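Local coordinates for bifunctional protein PutA (Bradyrhizobium diazoefficiens, PDB 6BSN) that probably oxidises proline to glutamate in two steps, pairing an FAD-dependent proline dehydrogenase with an NAD-dependent glutamate semialdehyde dehydrogenase in one chain, at residues R24-S29 / R486-I491; L77-E82 / D451-L456; V340-G345 / P392-H397; D770-P775 / H921-D926. The protein carries 1 engineered substitution. All blocks are in the same frame, centred on the assembly; numbering follows the deposited sequence.

Contact 1 of 4, residues R24-S29 / R486-I491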
# COMPACT_ATOMS: atom_id res chain seq x y z
N ARG A 24 1.86 -39.23 2.77
CA ARG A 24 1.92 -40.52 3.43
C ARG A 24 2.34 -40.40 4.89
O ARG A 24 1.74 -41.06 5.74
CB ARG A 24 2.87 -41.45 2.66
CG ARG A 24 2.52 -41.58 1.17
CD ARG A 24 3.45 -42.53 0.40
NE ARG A 24 4.76 -41.92 0.17
CZ ARG A 24 5.86 -42.18 0.87
NH1 ARG A 24 5.83 -43.07 1.86
NH2 ARG A 24 7.00 -41.56 0.57
N LEU A 25 3.33 -39.56 5.20
CA LEU A 25 3.84 -39.51 6.57
C LEU A 25 2.84 -38.85 7.53
O LEU A 25 2.76 -39.25 8.70
CB LEU A 25 5.17 -38.76 6.61
CG LEU A 25 6.39 -39.25 5.83
CD1 LEU A 25 7.53 -38.27 6.03
CD2 LEU A 25 6.82 -40.63 6.26
N LEU A 26 2.08 -37.84 7.06
CA LEU A 26 1.18 -37.09 7.95
C LEU A 26 0.04 -37.93 8.54
O LEU A 26 -0.20 -37.83 9.76
CB LEU A 26 0.64 -35.86 7.23
CG LEU A 26 1.63 -34.71 7.06
CD1 LEU A 26 0.99 -33.62 6.17
CD2 LEU A 26 2.07 -34.15 8.38
N PRO A 27 -0.73 -38.71 7.78
CA PRO A 27 -1.74 -39.55 8.44
C PRO A 27 -1.12 -40.63 9.31
O PRO A 27 -1.71 -40.99 10.34
CB PRO A 27 -2.55 -40.14 7.27
CG PRO A 27 -1.67 -40.02 6.08
CD PRO A 27 -0.82 -38.79 6.31
N ALA A 28 0.04 -41.16 8.95
CA ALA A 28 0.64 -42.24 9.72
C ALA A 28 1.32 -41.76 11.00
O ALA A 28 1.63 -42.59 11.87
CB ALA A 28 1.65 -42.99 8.85
N SER A 29 1.55 -40.46 11.16
CA SER A 29 2.22 -39.96 12.36
C SER A 29 1.31 -39.97 13.56
O SER A 29 1.79 -39.79 14.69
CB SER A 29 2.71 -38.53 12.13
OG SER A 29 1.59 -37.64 12.06
N ARG A 486 4.28 -31.32 18.04
CA ARG A 486 4.68 -32.44 17.21
C ARG A 486 4.77 -32.01 15.74
O ARG A 486 4.07 -31.09 15.31
CB ARG A 486 3.70 -33.60 17.38
CG ARG A 486 3.63 -34.12 18.82
CD ARG A 486 4.58 -35.31 19.03
NE ARG A 486 4.05 -36.53 18.41
CZ ARG A 486 4.61 -37.19 17.40
NH1 ARG A 486 4.02 -38.29 16.93
NH2 ARG A 486 5.75 -36.76 16.85
N PRO A 487 5.70 -32.61 14.99
CA PRO A 487 5.96 -32.17 13.60
C PRO A 487 4.72 -32.08 12.72
O PRO A 487 4.58 -31.11 11.95
CB PRO A 487 6.94 -33.23 13.08
CG PRO A 487 7.62 -33.75 14.32
CD PRO A 487 6.59 -33.72 15.41
N ALA A 488 3.84 -33.09 12.78
CA ALA A 488 2.65 -33.10 11.94
C ALA A 488 1.80 -31.85 12.16
O ALA A 488 1.22 -31.32 11.21
CB ALA A 488 1.83 -34.37 12.21
N ASP A 489 1.73 -31.38 13.41
CA ASP A 489 0.95 -30.20 13.75
C ASP A 489 1.56 -28.92 13.20
O ASP A 489 0.85 -27.93 13.03
CB ASP A 489 0.81 -30.10 15.27
CG ASP A 489 -0.08 -31.20 15.85
OD1 ASP A 489 -0.92 -31.74 15.10
OD2 ASP A 489 0.08 -31.52 17.04
N ALA A 490 2.86 -28.93 12.93
CA ALA A 490 3.50 -27.76 12.32
C ALA A 490 3.34 -27.76 10.81
O ALA A 490 3.32 -26.68 10.20
CB ALA A 490 4.98 -27.72 12.69
N ILE A 491 3.23 -28.94 10.19
CA ILE A 491 3.09 -29.04 8.74
C ILE A 491 1.63 -28.95 8.31
O ILE A 491 1.32 -28.37 7.27
CB ILE A 491 3.73 -30.34 8.23
CG1 ILE A 491 5.23 -30.36 8.54
CG2 ILE A 491 3.53 -30.50 6.73
CD1 ILE A 491 5.78 -31.77 8.59

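Contact 2 of 4, residues L77-E82 / D451-L456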
# COMPACT_ATOMS: atom_id res chain seq x y z
N LEU A 77 37.57 -18.12 19.30
CA LEU A 77 37.85 -18.27 20.72
C LEU A 77 38.18 -19.71 21.08
O LEU A 77 39.03 -19.96 21.95
CB LEU A 77 36.67 -17.75 21.54
CG LEU A 77 36.38 -16.25 21.40
CD1 LEU A 77 35.34 -15.80 22.42
CD2 LEU A 77 37.64 -15.42 21.52
N MET A 78 37.53 -20.68 20.42
CA MET A 78 37.84 -22.08 20.71
C MET A 78 39.21 -22.47 20.17
O MET A 78 39.89 -23.31 20.77
CB MET A 78 36.76 -22.97 20.10
CG MET A 78 35.38 -22.78 20.79
SD MET A 78 34.06 -23.68 19.98
CE MET A 78 34.23 -25.26 20.76
N VAL A 79 39.62 -21.89 19.04
CA VAL A 79 40.96 -22.14 18.51
C VAL A 79 42.00 -21.52 19.43
O VAL A 79 42.99 -22.17 19.79
CB VAL A 79 41.07 -21.61 17.07
CG1 VAL A 79 42.52 -21.68 16.57
CG2 VAL A 79 40.16 -22.41 16.14
N LEU A 80 41.78 -20.26 19.82
CA LEU A 80 42.64 -19.64 20.81
C LEU A 80 42.68 -20.47 22.10
O LEU A 80 43.76 -20.69 22.67
CB LEU A 80 42.16 -18.22 21.11
CG LEU A 80 42.98 -17.54 22.20
CD1 LEU A 80 44.45 -17.50 21.81
CD2 LEU A 80 42.46 -16.15 22.53
N ALA A 81 41.52 -20.96 22.54
CA ALA A 81 41.47 -21.73 23.77
C ALA A 81 42.32 -22.98 23.66
O ALA A 81 43.08 -23.31 24.57
CB ALA A 81 40.03 -22.10 24.12
N GLU A 82 42.20 -23.71 22.54
CA GLU A 82 42.95 -24.95 22.43
C GLU A 82 44.45 -24.68 22.43
O GLU A 82 45.21 -25.39 23.11
CB GLU A 82 42.56 -25.72 21.16
CG GLU A 82 43.40 -27.01 20.94
CD GLU A 82 43.26 -28.03 22.08
OE1 GLU A 82 42.27 -27.95 22.83
OE2 GLU A 82 44.12 -28.92 22.21
N ASP A 451 42.98 -31.58 12.39
CA ASP A 451 41.62 -31.94 12.00
C ASP A 451 40.55 -31.19 12.78
O ASP A 451 39.35 -31.35 12.49
CB ASP A 451 41.44 -33.46 12.16
CG ASP A 451 42.37 -34.24 11.23
OD1 ASP A 451 42.48 -33.85 10.05
OD2 ASP A 451 42.99 -35.23 11.66
N LEU A 452 40.94 -30.34 13.73
CA LEU A 452 39.98 -29.67 14.59
C LEU A 452 39.18 -28.62 13.84
O LEU A 452 37.96 -28.57 13.97
CB LEU A 452 40.70 -29.02 15.78
CG LEU A 452 39.77 -28.21 16.68
CD1 LEU A 452 38.71 -29.11 17.24
CD2 LEU A 452 40.58 -27.56 17.80
N LEU A 453 39.85 -27.74 13.09
CA LEU A 453 39.16 -26.64 12.42
C LEU A 453 38.00 -27.13 11.56
O LEU A 453 36.87 -26.65 11.67
CB LEU A 453 40.13 -25.84 11.56
CG LEU A 453 40.73 -24.52 12.03
CD1 LEU A 453 41.38 -23.85 10.82
CD2 LEU A 453 39.71 -23.60 12.68
N ALA A 454 38.27 -28.09 10.67
CA ALA A 454 37.21 -28.55 9.79
C ALA A 454 36.03 -29.09 10.60
O ALA A 454 34.87 -28.82 10.27
CB ALA A 454 37.74 -29.60 8.81
N TYR A 455 36.32 -29.83 11.68
CA TYR A 455 35.28 -30.33 12.57
C TYR A 455 34.53 -29.20 13.28
O TYR A 455 33.30 -29.23 13.39
CB TYR A 455 35.89 -31.28 13.60
CG TYR A 455 34.88 -31.98 14.50
CD1 TYR A 455 34.21 -33.13 14.09
CD2 TYR A 455 34.63 -31.50 15.79
CE1 TYR A 455 33.29 -33.78 14.93
CE2 TYR A 455 33.71 -32.15 16.63
CZ TYR A 455 33.05 -33.28 16.20
OH TYR A 455 32.15 -33.90 17.05
N LEU A 456 35.26 -28.22 13.85
CA LEU A 456 34.62 -27.14 14.59
C LEU A 456 33.65 -26.34 13.72
O LEU A 456 32.58 -25.94 14.19
CB LEU A 456 35.66 -26.20 15.18
CG LEU A 456 36.29 -26.62 16.51
CD1 LEU A 456 37.31 -25.59 16.95
CD2 LEU A 456 35.19 -26.82 17.55

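Contact 3 of 4, residues V340-G345 / P392-H397. With FDA (dihydroflavine-adenine dinucleotide), chain C.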
# COMPACT_ATOMS: atom_id res chain seq x y z
N VAL A 340 22.84 -49.83 13.49
CA VAL A 340 22.50 -48.82 12.48
C VAL A 340 22.10 -47.53 13.19
O VAL A 340 21.14 -47.52 13.97
CB VAL A 340 21.37 -49.33 11.57
CG1 VAL A 340 20.87 -48.26 10.59
CG2 VAL A 340 21.88 -50.56 10.86
N ARG A 341 22.83 -46.45 12.92
CA ARG A 341 22.62 -45.18 13.60
C ARG A 341 21.72 -44.28 12.76
O ARG A 341 22.02 -44.01 11.59
CB ARG A 341 23.95 -44.46 13.86
CG ARG A 341 23.75 -43.11 14.53
CD ARG A 341 24.98 -42.19 14.40
NE ARG A 341 26.15 -42.84 14.94
CZ ARG A 341 27.36 -42.74 14.42
NH1 ARG A 341 27.58 -41.99 13.34
NH2 ARG A 341 28.34 -43.39 14.99
N LEU A 342 20.63 -43.80 13.36
CA LEU A 342 19.74 -42.85 12.70
C LEU A 342 20.03 -41.45 13.23
O LEU A 342 19.93 -41.21 14.43
CB LEU A 342 18.26 -43.21 12.92
CG LEU A 342 17.28 -42.42 12.04
CD1 LEU A 342 17.40 -42.81 10.53
CD2 LEU A 342 15.84 -42.57 12.57
N VAL A 343 20.42 -40.54 12.33
CA VAL A 343 20.65 -39.14 12.65
C VAL A 343 19.73 -38.29 11.79
O VAL A 343 19.14 -38.77 10.82
CB VAL A 343 22.11 -38.71 12.43
CG1 VAL A 343 23.07 -39.62 13.20
CG2 VAL A 343 22.43 -38.70 10.91
N LYS A 344 19.63 -37.00 12.12
CA LYS A 344 18.86 -36.16 11.21
C LYS A 344 19.71 -35.74 10.02
O LYS A 344 19.33 -35.98 8.87
CB LYS A 344 18.25 -34.98 11.96
CG LYS A 344 17.17 -35.49 12.94
CD LYS A 344 16.51 -34.39 13.77
CE LYS A 344 15.65 -35.03 14.83
NZ LYS A 344 15.00 -34.00 15.68
N GLY A 345 20.91 -35.20 10.27
CA GLY A 345 21.81 -34.87 9.18
C GLY A 345 22.61 -33.61 9.40
O GLY A 345 22.05 -32.55 9.71
N PRO A 392 19.06 -50.58 16.41
CA PRO A 392 19.05 -49.17 16.03
C PRO A 392 19.67 -48.32 17.11
O PRO A 392 19.59 -48.64 18.30
CB PRO A 392 17.55 -48.84 15.87
CG PRO A 392 16.80 -50.19 16.04
CD PRO A 392 17.73 -51.07 16.82
N GLN A 393 20.30 -47.23 16.68
CA GLN A 393 20.94 -46.26 17.57
C GLN A 393 20.39 -44.89 17.18
O GLN A 393 20.63 -44.42 16.07
CB GLN A 393 22.47 -46.32 17.45
CG GLN A 393 23.01 -47.76 17.56
CD GLN A 393 24.45 -47.90 17.04
OE1 GLN A 393 24.74 -47.64 15.86
NE2 GLN A 393 25.35 -48.29 17.92
N PHE A 394 19.64 -44.27 18.08
CA PHE A 394 18.96 -43.01 17.77
C PHE A 394 19.83 -41.88 18.31
O PHE A 394 19.85 -41.62 19.51
CB PHE A 394 17.54 -43.01 18.35
CG PHE A 394 16.70 -44.16 17.82
CD1 PHE A 394 16.30 -44.18 16.49
CD2 PHE A 394 16.36 -45.24 18.64
CE1 PHE A 394 15.57 -45.24 15.99
CE2 PHE A 394 15.62 -46.29 18.14
CZ PHE A 394 15.22 -46.29 16.81
N ALA A 395 20.59 -41.25 17.41
CA ALA A 395 21.53 -40.18 17.77
C ALA A 395 20.82 -38.84 17.62
O ALA A 395 20.63 -38.33 16.51
CB ALA A 395 22.77 -40.24 16.90
N THR A 396 20.43 -38.25 18.75
CA THR A 396 19.75 -36.97 18.77
C THR A 396 19.84 -36.38 20.17
O THR A 396 19.90 -37.11 21.16
CB THR A 396 18.27 -37.12 18.36
OG1 THR A 396 17.59 -35.87 18.52
CG2 THR A 396 17.60 -38.14 19.21
N HIS A 397 19.84 -35.05 20.25
CA HIS A 397 19.76 -34.35 21.53
C HIS A 397 18.43 -33.61 21.67
O HIS A 397 18.32 -32.69 22.49
CB HIS A 397 20.92 -33.36 21.71
CG HIS A 397 22.27 -33.93 21.35
ND1 HIS A 397 22.95 -33.56 20.21
CD2 HIS A 397 23.05 -34.83 21.98
CE1 HIS A 397 24.10 -34.20 20.16
NE2 HIS A 397 24.18 -34.99 21.22
PA FDA C . 17.59 -30.90 16.23
O1A FDA C . 17.58 -29.43 16.75
O2A FDA C . 16.47 -31.75 16.45
O5B FDA C . 17.61 -31.09 14.76
C5B FDA C . 18.54 -30.35 13.98
C4B FDA C . 18.59 -30.90 12.56
O4B FDA C . 17.41 -30.64 11.84
C3B FDA C . 19.67 -30.35 11.69
O3B FDA C . 20.87 -30.92 11.97
C2B FDA C . 19.18 -30.70 10.34
O2B FDA C . 19.52 -32.01 10.03
C1B FDA C . 17.70 -30.57 10.49
N9A FDA C . 17.17 -29.32 9.96
C8A FDA C . 17.38 -28.03 10.42
N7A FDA C . 16.72 -27.18 9.65
C5A FDA C . 16.05 -27.88 8.65
C6A FDA C . 15.22 -27.54 7.60
N6A FDA C . 14.89 -26.16 7.35
N1A FDA C . 14.72 -28.49 6.79
C2A FDA C . 15.00 -29.79 6.98
N3A FDA C . 15.81 -30.16 8.01
C4A FDA C . 16.33 -29.25 8.84
N1 FDA C . 25.06 -36.25 11.06
C2 FDA C . 25.34 -36.76 9.76
O2 FDA C . 24.87 -36.05 8.68
N3 FDA C . 26.09 -37.96 9.60
C4 FDA C . 26.55 -38.65 10.74
O4 FDA C . 27.26 -39.81 10.63
C4X FDA C . 26.24 -38.11 12.10
N5 FDA C . 26.74 -38.79 13.26
C5X FDA C . 26.25 -38.35 14.57
C6 FDA C . 26.60 -39.17 15.77
C7 FDA C . 26.06 -38.78 17.03
C7M FDA C . 26.40 -39.59 18.25
C8 FDA C . 25.21 -37.63 17.14
C8M FDA C . 24.62 -37.18 18.45
C9 FDA C . 24.89 -36.86 15.99
C9A FDA C . 25.44 -37.26 14.68
N10 FDA C . 25.19 -36.43 13.52
C10 FDA C . 25.52 -36.96 12.23
C1' FDA C . 24.64 -35.06 13.62
C2' FDA C . 23.13 -35.07 13.40
O2' FDA C . 22.84 -35.41 12.09
C3' FDA C . 22.53 -33.71 13.72
O3' FDA C . 23.15 -32.81 12.90
C4' FDA C . 22.68 -33.20 15.15
O4' FDA C . 22.76 -34.26 16.05
C5' FDA C . 21.50 -32.32 15.55
O5' FDA C . 20.28 -33.00 15.35
P FDA C . 19.20 -33.26 16.51
O1P FDA C . 18.21 -34.46 16.38
O2P FDA C . 20.15 -33.26 17.76
O3P FDA C . 18.71 -31.72 16.79
O HOH W 1 26.78 -45.99 15.73
O HOH W 2 19.98 -36.20 14.87

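Contact 4 of 4, residues D770-P775 / H921-D926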
# COMPACT_ATOMS: atom_id res chain seq x y z
N ASP A 770 45.91 -16.60 4.30
CA ASP A 770 46.60 -16.38 5.57
C ASP A 770 46.42 -17.58 6.49
O ASP A 770 45.77 -18.57 6.15
CB ASP A 770 46.16 -15.06 6.23
CG ASP A 770 44.74 -15.07 6.77
OD1 ASP A 770 44.15 -16.13 7.07
OD2 ASP A 770 44.21 -13.96 6.95
N ALA A 771 47.04 -17.52 7.67
CA ALA A 771 47.04 -18.68 8.55
C ALA A 771 45.72 -18.91 9.26
O ALA A 771 45.61 -19.89 10.02
CB ALA A 771 48.14 -18.58 9.61
N THR A 772 44.73 -18.02 9.09
CA THR A 772 43.41 -18.31 9.64
C THR A 772 42.55 -19.12 8.68
O THR A 772 41.49 -19.59 9.09
CB THR A 772 42.65 -17.03 10.03
OG1 THR A 772 42.34 -16.25 8.86
CG2 THR A 772 43.44 -16.20 11.05
N ALA A 773 42.97 -19.29 7.43
CA ALA A 773 42.17 -20.08 6.50
C ALA A 773 42.32 -21.57 6.79
O ALA A 773 43.36 -22.03 7.28
CB ALA A 773 42.59 -19.80 5.05
N LEU A 774 41.29 -22.32 6.49
CA LEU A 774 41.32 -23.77 6.62
C LEU A 774 42.22 -24.37 5.54
O LEU A 774 41.87 -24.30 4.36
CB LEU A 774 39.89 -24.30 6.50
CG LEU A 774 39.60 -25.75 6.88
CD1 LEU A 774 40.31 -26.09 8.15
CD2 LEU A 774 38.10 -25.97 7.04
N PRO A 775 43.37 -24.96 5.89
CA PRO A 775 44.30 -25.42 4.83
C PRO A 775 43.69 -26.42 3.86
O PRO A 775 44.03 -26.39 2.68
CB PRO A 775 45.47 -26.04 5.63
CG PRO A 775 45.40 -25.37 6.98
CD PRO A 775 43.91 -25.19 7.25
N HIS A 921 41.67 -16.02 0.97
CA HIS A 921 41.29 -17.06 1.93
C HIS A 921 41.72 -16.59 3.31
O HIS A 921 42.92 -16.49 3.60
CB HIS A 921 41.92 -18.40 1.57
CG HIS A 921 41.02 -19.27 0.76
ND1 HIS A 921 40.27 -20.28 1.32
CD2 HIS A 921 40.73 -19.26 -0.56
CE1 HIS A 921 39.58 -20.88 0.37
NE2 HIS A 921 39.84 -20.28 -0.78
N SER A 922 40.74 -16.32 4.16
CA SER A 922 40.98 -15.71 5.46
C SER A 922 39.70 -15.73 6.25
O SER A 922 38.61 -15.54 5.69
CB SER A 922 41.48 -14.28 5.33
OG SER A 922 41.68 -13.71 6.62
N ARG A 923 39.82 -15.98 7.56
CA ARG A 923 38.70 -15.82 8.47
C ARG A 923 38.49 -14.36 8.85
O ARG A 923 37.42 -14.01 9.34
CB ARG A 923 38.93 -16.66 9.74
CG ARG A 923 37.71 -16.80 10.67
CD ARG A 923 38.15 -17.07 12.09
NE ARG A 923 38.93 -18.30 12.19
CZ ARG A 923 39.91 -18.47 13.07
NH1 ARG A 923 40.26 -17.49 13.89
NH2 ARG A 923 40.58 -19.62 13.10
N ILE A 924 39.49 -13.51 8.61
CA ILE A 924 39.54 -12.18 9.22
C ILE A 924 38.89 -11.16 8.28
O ILE A 924 39.46 -10.78 7.26
CB ILE A 924 40.99 -11.80 9.54
CG1 ILE A 924 41.66 -12.91 10.35
CG2 ILE A 924 41.03 -10.44 10.25
CD1 ILE A 924 43.09 -12.61 10.74
N ASP A 925 37.70 -10.70 8.66
CA ASP A 925 36.97 -9.76 7.81
C ASP A 925 37.75 -8.48 7.57
O ASP A 925 37.73 -7.95 6.46
CB ASP A 925 35.60 -9.45 8.42
CG ASP A 925 34.66 -10.64 8.34
OD1 ASP A 925 34.85 -11.48 7.45
OD2 ASP A 925 33.72 -10.73 9.16
N ASP A 926 38.45 -7.97 8.59
CA ASP A 926 39.21 -6.74 8.39
C ASP A 926 40.34 -6.94 7.37
O ASP A 926 40.69 -6.01 6.63
CB ASP A 926 39.78 -6.21 9.71
CG ASP A 926 38.69 -5.75 10.69
OD1 ASP A 926 38.66 -6.24 11.83
OD2 ASP A 926 37.83 -4.93 10.29
O HOH W 3 39.25 -20.45 10.34

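Contact 1 of 4, residues R24-S29 / R486-I491
Leu26 reaches across to Ala488 and Ile491 by its two methyl groups. From CB, a first torsion of -74° puts CG anti to the carbonyl carbon, and there the chain forks. CD2 lies against the backbone of the facing helix, 3.8 Å from Ala488 CA and close to Ala488 CB as well. CD1 turns to the next helical turn and meets Ile491 CG2 at 4.1 Å, the two side chains crossing at a slant. The contact joins the N-terminal helix 18-28 to the short helix 487-491, far along the chain. Both rest on helix 369-385 of the proline dehydrogenase TIM barrel: Leu25 packs on Leu374, and Ile491 on Met371. Ser29 turns back on its own segment, its OG donating to Leu26 O at 2.9 Å from a position tilted 30° out of the carbonyl plane. That leaves the oxygen facing the methyl of Ala488, with Ser29 OG 3.3 Å from Ala488 CB. Beside Ser29, Arg486 curls round through bends at its second and third torsions. Its NH1 comes to 3.5 Å from Ser29 O without a hydrogen bond, while NE forms a salt bridge with Glu36.

Contact 2 of 4, residues L77-E82 / D451-L456
Glu82 brings the one flat group among the side chains that meet here, yet it touches Leu452 through its methylene: Glu82 CG is 4.3 Å from Leu452 CD2. The carboxylate is engaged outside the two segments, where OE2 takes a salt bridge from Arg86 and a hydrogen bond from His449. Everything else in the interface is aliphatic or thioether. Met78 and Leu456 slant across each other, the methionine chain running past the leucine methyls. Met78 CB sits by Leu456 CD1, and the bend at the third torsion (86°) carries the terminal methyl round, so that Met78 CE closes on Leu456 CD2 at 3.7 Å. One turn of the leucine helix earlier, Val79 meets Leu453 nearly at a right angle, with Val79 CG2 3.7 Å from Leu453 CD2. The same valine methyl also faces Leu456 CD1 at 4.3 Å.

The two helices run roughly antiparallel, the axes of these short segments approaching to 11.3 Å at an angle of 146°. Helix 71-85 belongs to the region named for the DNA-binding domain of proline dehydrogenase, while helix 452-464 follows barrel strand 440-448, so the contact seats an all-helical part of the chain on the TIM barrel. Thr114 and Leu117 of helix 106-118 close in on both Val79 and Leu453.

With methyl groups doing nearly all the touching, cohesion probably comes mainly from dispersion and the exclusion of water; OE2 of the buried Glu82 carboxylate is engaged by Arg86 and His449.

Contact 3 of 4, residues V340-G345 / P392-H397
Val340 to Val343 and Pro392 to Ala395 run side by side as parallel strands, joined by Gln393 N to Val340 O (2.9 Å), Leu342 N to Gln393 O (2.8 Å) and Ala395 N to Leu342 O (3.1 Å). Leu342 and Phe394 point to the face packed on helix 369-385, the leucine CB lying obliquely by the ring. Arg341 and Gln393 point to the opposite face, where a water bridges Gln393 OE1 and, weakly, Arg341 NH2.

These are neighbouring strands of the proline dehydrogenase TIM barrel, connected by a beta-alpha-beta crossover through helix 369-385, and the reduced FAD lies at their C-terminal ends. Arg341 is directed there by a first torsion of 178° and a bend at the third: C6 of the flavin sits over one face of the guanidinium, 3.5 Å above its plane, and flavin O4 lies at its edge, in plane. Asp280, Gln418 and Ser237 hold the nitrogens of this group and so fix its rotation. Val343 CG1 packs against the central part of the isoalloxazine, and Ala395 CB approaches its dimethylbenzene end, 3.6 Å from flavin C8.

Beyond the strands, the loops grip the cofactor's polar tail. Lys344 stretches out fully, its NZ donating to phosphate oxygen O2A at 2.8 Å while also salt-bridged to Asp373. Thr396 OG1 donates to O1P at 2.6 Å on the other phosphate. His397 N reaches O2P almost straight (174°), and Gly345 O accepts from both hydroxyls of the adenosine ribose.

Contact 4 of 4, residues D770-P775 / H921-D926
Asp770 and Ser922 meet because two torsions turn their polar ends together: chi1 of 70° tucks the aspartate CG between its own backbone N and carbonyl carbon, and chi1 of 179° swings the serine OG anti to its N. Each residue forms a side-chain-to-backbone turn, an Asx turn at Asp770 and an ST turn at Ser922. Both follow adjacent parallel strands, 765-769 and 917-921, of a sheet in the aldehyde dehydrogenase part of the chain. Asp770 N donates to His921 O at 3.1 Å and continues the pairing of these strands into the loops.

Ser922 OG gives its proton to Asp770 OD2 at 2.6 Å, on the syn side, and accepts from Ile924 N. Thr772 OG1 behaves in the same way: it donates to Asp770 OD1 at 2.5 Å, again syn, and accepts from Arg923 N at 2.8 Å. With Thr772 N also bonded to OD1, from the same face of the carboxylate, Asp770 is gripped at both oxygens, which fixes its rotation and may favour its charged form. The two hydroxyls thus relay the carboxylate to the backbone just ahead of helix 925-934, where Ile924 occupies the N-cap position.

Apolar parts fill in beside this network. Thr772 CG2 packs on Ile924 CD1 at 3.6 Å, the side chains nearly perpendicular, and Ala773 CB lies at the edge of the His921 ring. Arg923 extends past Thr772, whose CB lies over one face of the guanidinium, to a salt bridge with Glu110. A water between Arg923 and Thr772 accepts from Arg923 NE at 2.9 Å and donates to Thr772 O at 2.7 Å.

Along the chain, contact 3 is nested within the loop closed by contact 2, and contact 2 within that closed by contact 1; contact 4 comes afterwards. Contacts 1 and 3, with centres about 20 Å apart, share helix 369-385, which carries the outer helices of contact 1 and backs the FAD-binding strands of contact 3. Contacts 2 and 4 lie about 13 Å apart between centres and touch: Leu774 and Arg923 pack on Leu453 of helix 452-464. Helix 106-118 reaches both as well. The barrel, the helical region before it and the aldehyde dehydrogenase part are therefore joined in one packed junction around contacts 2 and 4. The cofactor strands of contact 3 lie about 34 Å, centre to centre, from contact 4.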